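Local coordinates for protein PlaB phospholipase (Legionella pneumophila, PDB 6ZTI) that probably hydrolyses phospholipids through an alpha/beta-hydrolase fold, with activity controlled by NAD(H)-mediated assembly into tetramers, at residues Gly169-Trp174 with Leu385-Lys390; Phe258-Gly263 with Lys315-Asn320. One frame throughout, in Å; residues are numbered along the deposited sequence. Where two conformers were deposited one is given.

Interaction 1: residues Gly169-Trp174 with Leu385-Lys390; sequences GSDMSW and LNNRGK
Lys-390 meets Gly-169 and Asn-387 meets Asp-171, the lysine reaching the backbone and the asparagine the carboxylate. The lysine chain is bent at chi2, chi3 and chi4, the last of these (-66°) placing NZ, and it wraps round the glycine carbonyl: both CB and CG of Lys-390 lie 3.2 Å from Gly-169 O, and Lys-390 NZ donates to that oxygen at 2.9 Å from above the carbonyl plane. The ammonium also nears the indole obliquely, with Lys-390 NZ 3.5 Å from Trp-174 CE3. A long salt bridge of 3.7 Å links Lys-390 NZ to Asp-171 OD1. Water 1, accepting from this ammonium, donates to Ser-170 O. Ser-170 is the N-cap of helix 171-180, its OG accepting from Met-172 N at 3.0 Å, so the contact falls at a helix N-terminus, while 385-390 belongs to the connection between strands 378-383 and 390-396 of the mixed sheet, which pair antiparallel. The side chains of Asp-171 and Asn-387 cross at about a right angle, their carboxylate and amide planes 58° apart. Asn-387 ND2 is shared by Asp-171 OD1 at 2.9 Å and Asp-171 OD2 at 3.1 Å, each oxygen using its syn lone pair. The other end of the amide, Asn-387 OD1, accepts from Gly-389 N at 2.9 Å, an Asx turn that fixes the amide's rotation inside the type I beta turn from Asn-387 to Lys-390.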
# COMPACT_ATOMS: atom_id res chain seq x y z
N GLY B 169 0.81 18.21 10.89
CA GLY B 169 2.15 17.70 10.66
C GLY B 169 2.64 17.76 9.24
O GLY B 169 3.69 17.19 8.94
N SER B 170 1.92 18.44 8.35
CA SER B 170 2.30 18.52 6.95
C SER B 170 3.70 19.10 6.79
O SER B 170 4.05 20.11 7.42
CB SER B 170 1.30 19.38 6.19
OG SER B 170 1.79 19.77 4.94
N ASP B 171 4.50 18.50 5.91
CA ASP B 171 5.80 19.09 5.60
C ASP B 171 5.66 20.47 4.97
O ASP B 171 6.52 21.33 5.16
CB ASP B 171 6.60 18.16 4.69
CG ASP B 171 7.13 16.91 5.42
OD1 ASP B 171 7.51 17.02 6.61
OD2 ASP B 171 7.18 15.82 4.80
N MET B 172 4.58 20.71 4.23
CA MET B 172 4.45 21.98 3.53
C MET B 172 4.14 23.12 4.51
O MET B 172 4.76 24.18 4.45
CB MET B 172 3.40 21.89 2.44
CG MET B 172 3.90 21.16 1.23
SD MET B 172 2.65 20.98 -0.05
CE MET B 172 1.56 19.80 0.73
N SER B 173 3.19 22.91 5.42
CA SER B 173 2.89 23.96 6.38
C SER B 173 4.06 24.19 7.34
O SER B 173 4.33 25.33 7.74
CB SER B 173 1.60 23.65 7.14
OG SER B 173 1.78 22.54 8.00
N TRP B 174 4.77 23.12 7.72
CA TRP B 174 5.97 23.30 8.54
C TRP B 174 6.96 24.24 7.86
O TRP B 174 7.49 25.16 8.49
CB TRP B 174 6.65 21.95 8.79
CG TRP B 174 7.86 22.01 9.72
CD1 TRP B 174 9.11 22.45 9.41
CD2 TRP B 174 7.91 21.62 11.09
NE1 TRP B 174 9.94 22.36 10.50
CE2 TRP B 174 9.22 21.86 11.55
CE3 TRP B 174 6.97 21.09 11.98
CZ2 TRP B 174 9.62 21.59 12.85
CZ3 TRP B 174 7.36 20.84 13.27
CH2 TRP B 174 8.68 21.07 13.69
N LEU B 385 0.13 11.09 7.55
CA LEU B 385 0.16 9.91 6.70
C LEU B 385 1.24 9.97 5.64
O LEU B 385 1.65 8.91 5.14
CB LEU B 385 -1.20 9.72 6.03
CG LEU B 385 -2.40 9.57 6.97
CD1 LEU B 385 -3.69 9.33 6.16
CD2 LEU B 385 -2.18 8.45 7.96
N ASN B 386 1.70 11.16 5.27
CA ASN B 386 2.77 11.28 4.29
C ASN B 386 4.16 11.25 4.92
O ASN B 386 5.12 10.81 4.27
CB ASN B 386 2.59 12.57 3.49
CG ASN B 386 1.36 12.53 2.58
OD1 ASN B 386 1.17 11.57 1.84
ND2 ASN B 386 0.54 13.57 2.64
N ASN B 387 4.29 11.68 6.17
CA ASN B 387 5.57 11.70 6.88
C ASN B 387 5.33 11.19 8.29
O ASN B 387 4.79 11.92 9.13
CB ASN B 387 6.17 13.11 6.90
CG ASN B 387 7.54 13.16 7.53
OD1 ASN B 387 7.97 12.22 8.21
ND2 ASN B 387 8.24 14.26 7.31
N ARG B 388 5.75 9.95 8.58
CA ARG B 388 5.48 9.37 9.89
C ARG B 388 6.36 9.93 10.99
O ARG B 388 6.13 9.62 12.17
CB ARG B 388 5.64 7.86 9.82
CG ARG B 388 4.60 7.20 8.93
CD ARG B 388 4.91 5.74 8.71
NE ARG B 388 5.73 5.53 7.52
CZ ARG B 388 6.29 4.38 7.18
NH1 ARG B 388 6.14 3.31 7.96
NH2 ARG B 388 7.02 4.29 6.08
N GLY B 389 7.35 10.74 10.65
CA GLY B 389 8.08 11.47 11.66
C GLY B 389 7.38 12.73 12.12
O GLY B 389 7.99 13.56 12.80
N LYS B 390 6.13 12.92 11.73
CA LYS B 390 5.37 14.11 12.11
C LYS B 390 4.18 13.67 12.95
O LYS B 390 3.30 12.95 12.47
CB LYS B 390 4.93 14.90 10.88
CG LYS B 390 6.08 15.31 9.98
CD LYS B 390 7.13 16.18 10.67
CE LYS B 390 6.59 17.53 11.04
NZ LYS B 390 6.24 18.36 9.85
O HOH W 1 3.82 20.40 10.21
O HOH W 2 8.37 18.55 8.30

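Interaction 2: residues Phe258-Gly263 with Lys315-Asn320; sequences FGVLPG and KETQKN
Thr-317 on helix 300-320 presents its hydroxyl to Val-260 on strand 257-261, the outermost strand at one end of the six-stranded parallel sheet that forms the alpha/beta-hydrolase core. Thr-317 OG1 lies 2.9 Å from Val-260 O, a hydrogen-bonding distance, though Ile-313 O, one helical turn back, is a second acceptor for the same proton. The threonine's methyl, anti to the backbone N, does the apolar work: Thr-317 CG2 is 4.1 Å from Val-260 CG1 and 3.7 Å from Pro-262 CA. A looser contact, 4.3 Å, joins Val-260 CG2 to Gln-318 NE2, whose polar partner is Asn-450. The axes of the short strand and helix segments come within 7.5 Å at a crossing angle of 34°, roughly following each other's direction. In the backbone, Gly-259 and Leu-261 pair with strand 191-197, so the polar groups of Val-260 face the other way, towards the helix, where Val-260 N donates to Thr-314 OG1. Separately, Val-260 points its side chain toward helix 300-320 and Leu-261 points away from it. The backbones are closest where Pro-262 CA lies 5.2 Å from Thr-317 CA. There the ring of Pro-262 crosses the threonine side chain at about a right angle, bringing Pro-262 CD to 3.6 Å from Thr-317 OG1.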
# COMPACT_ATOMS: atom_id res chain seq x y z
N PHE B 258 -4.18 38.81 18.13
CA PHE B 258 -4.87 37.52 18.22
C PHE B 258 -6.07 37.68 19.12
O PHE B 258 -5.94 38.05 20.29
CB PHE B 258 -3.93 36.44 18.77
CG PHE B 258 -4.60 35.11 18.98
CD1 PHE B 258 -5.02 34.36 17.90
CD2 PHE B 258 -4.81 34.61 20.26
CE1 PHE B 258 -5.65 33.15 18.09
CE2 PHE B 258 -5.42 33.41 20.45
CZ PHE B 258 -5.85 32.67 19.35
N GLY B 259 -7.24 37.38 18.58
CA GLY B 259 -8.47 37.47 19.34
C GLY B 259 -9.34 36.25 19.12
O GLY B 259 -9.50 35.79 17.99
N VAL B 260 -9.88 35.73 20.21
CA VAL B 260 -10.92 34.71 20.18
C VAL B 260 -12.24 35.42 20.46
O VAL B 260 -12.49 35.88 21.58
CB VAL B 260 -10.64 33.59 21.19
CG1 VAL B 260 -11.73 32.53 21.13
CG2 VAL B 260 -9.26 32.94 20.94
N LEU B 261 -13.04 35.54 19.46
CA LEU B 261 -14.30 36.27 19.53
C LEU B 261 -15.43 35.38 20.06
O LEU B 261 -15.41 34.17 19.85
CB LEU B 261 -14.69 36.79 18.16
CG LEU B 261 -13.65 37.67 17.45
CD1 LEU B 261 -14.22 38.22 16.11
CD2 LEU B 261 -13.23 38.82 18.36
N PRO B 262 -16.43 35.96 20.72
CA PRO B 262 -17.48 35.15 21.35
C PRO B 262 -18.58 34.69 20.39
O PRO B 262 -19.06 35.46 19.55
CB PRO B 262 -18.07 36.10 22.40
CG PRO B 262 -17.93 37.44 21.77
CD PRO B 262 -16.58 37.39 21.05
N GLY B 263 -18.98 33.43 20.56
CA GLY B 263 -20.20 32.92 19.97
C GLY B 263 -20.14 32.55 18.51
O GLY B 263 -21.18 32.48 17.85
N LYS B 315 -9.54 36.68 26.70
CA LYS B 315 -9.68 36.25 28.09
C LYS B 315 -11.14 36.22 28.51
O LYS B 315 -11.57 35.30 29.21
CB LYS B 315 -8.88 37.18 29.00
CG LYS B 315 -7.40 36.86 29.02
CD LYS B 315 -6.56 38.06 29.41
CE LYS B 315 -5.13 37.65 29.74
NZ LYS B 315 -4.56 36.77 28.69
N GLU B 316 -11.91 37.21 28.08
CA GLU B 316 -13.32 37.29 28.44
C GLU B 316 -14.13 36.20 27.76
O GLU B 316 -14.98 35.56 28.39
CB GLU B 316 -13.86 38.68 28.08
CG GLU B 316 -15.35 38.87 28.31
CD GLU B 316 -15.87 40.16 27.69
OE1 GLU B 316 -15.43 40.52 26.57
OE2 GLU B 316 -16.72 40.82 28.32
N THR B 317 -13.90 35.99 26.46
CA THR B 317 -14.61 34.95 25.73
C THR B 317 -14.41 33.59 26.38
O THR B 317 -15.36 32.83 26.57
CB THR B 317 -14.13 34.91 24.28
OG1 THR B 317 -14.46 36.14 23.64
CG2 THR B 317 -14.78 33.74 23.53
N GLN B 318 -13.16 33.26 26.71
CA GLN B 318 -12.88 31.90 27.12
C GLN B 318 -13.38 31.63 28.53
O GLN B 318 -13.77 30.50 28.84
CB GLN B 318 -11.39 31.62 26.96
CG GLN B 318 -10.99 31.60 25.48
CD GLN B 318 -9.57 31.11 25.21
OE1 GLN B 318 -8.59 31.57 25.80
NE2 GLN B 318 -9.45 30.17 24.28
N LYS B 319 -13.43 32.65 29.40
CA LYS B 319 -14.08 32.45 30.69
C LYS B 319 -15.59 32.26 30.53
O LYS B 319 -16.17 31.34 31.12
CB LYS B 319 -13.78 33.64 31.62
CG LYS B 319 -12.32 33.74 31.99
CD LYS B 319 -11.98 32.84 33.16
CE LYS B 319 -10.57 33.12 33.69
NZ LYS B 319 -10.39 34.57 34.06
N ASN B 320 -16.22 33.09 29.69
CA ASN B 320 -17.68 33.06 29.55
C ASN B 320 -18.16 31.78 28.88
O ASN B 320 -19.28 31.33 29.15
CB ASN B 320 -18.17 34.26 28.74
CG ASN B 320 -18.13 35.56 29.53
OD1 ASN B 320 -17.99 35.55 30.75
ND2 ASN B 320 -18.29 36.67 28.83

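In the fold
Both are buried contacts, polar at their centres, with one exposed residue each among those that touch, Asp-171 and Pro-262. Interaction 2 stays within the hydrolase domain, fastening a helix to an outermost strand through a neutral hydroxyl and methyl contacts. Interaction 1 joins a helix start to the loop leading into strand 390-396 of the mixed sheet, with charged and amide groups and water. It also lies nearer the dinucleotide: the Lys-390 side chain is about 10 Å from a bound thio-NAD, whereas interaction 2 is away from the annotated sites. The two share no helix or strand. Interaction 2 is nested in sequence within 169-390, yet the centres of interactions 1 and 2 are about 30 Å apart.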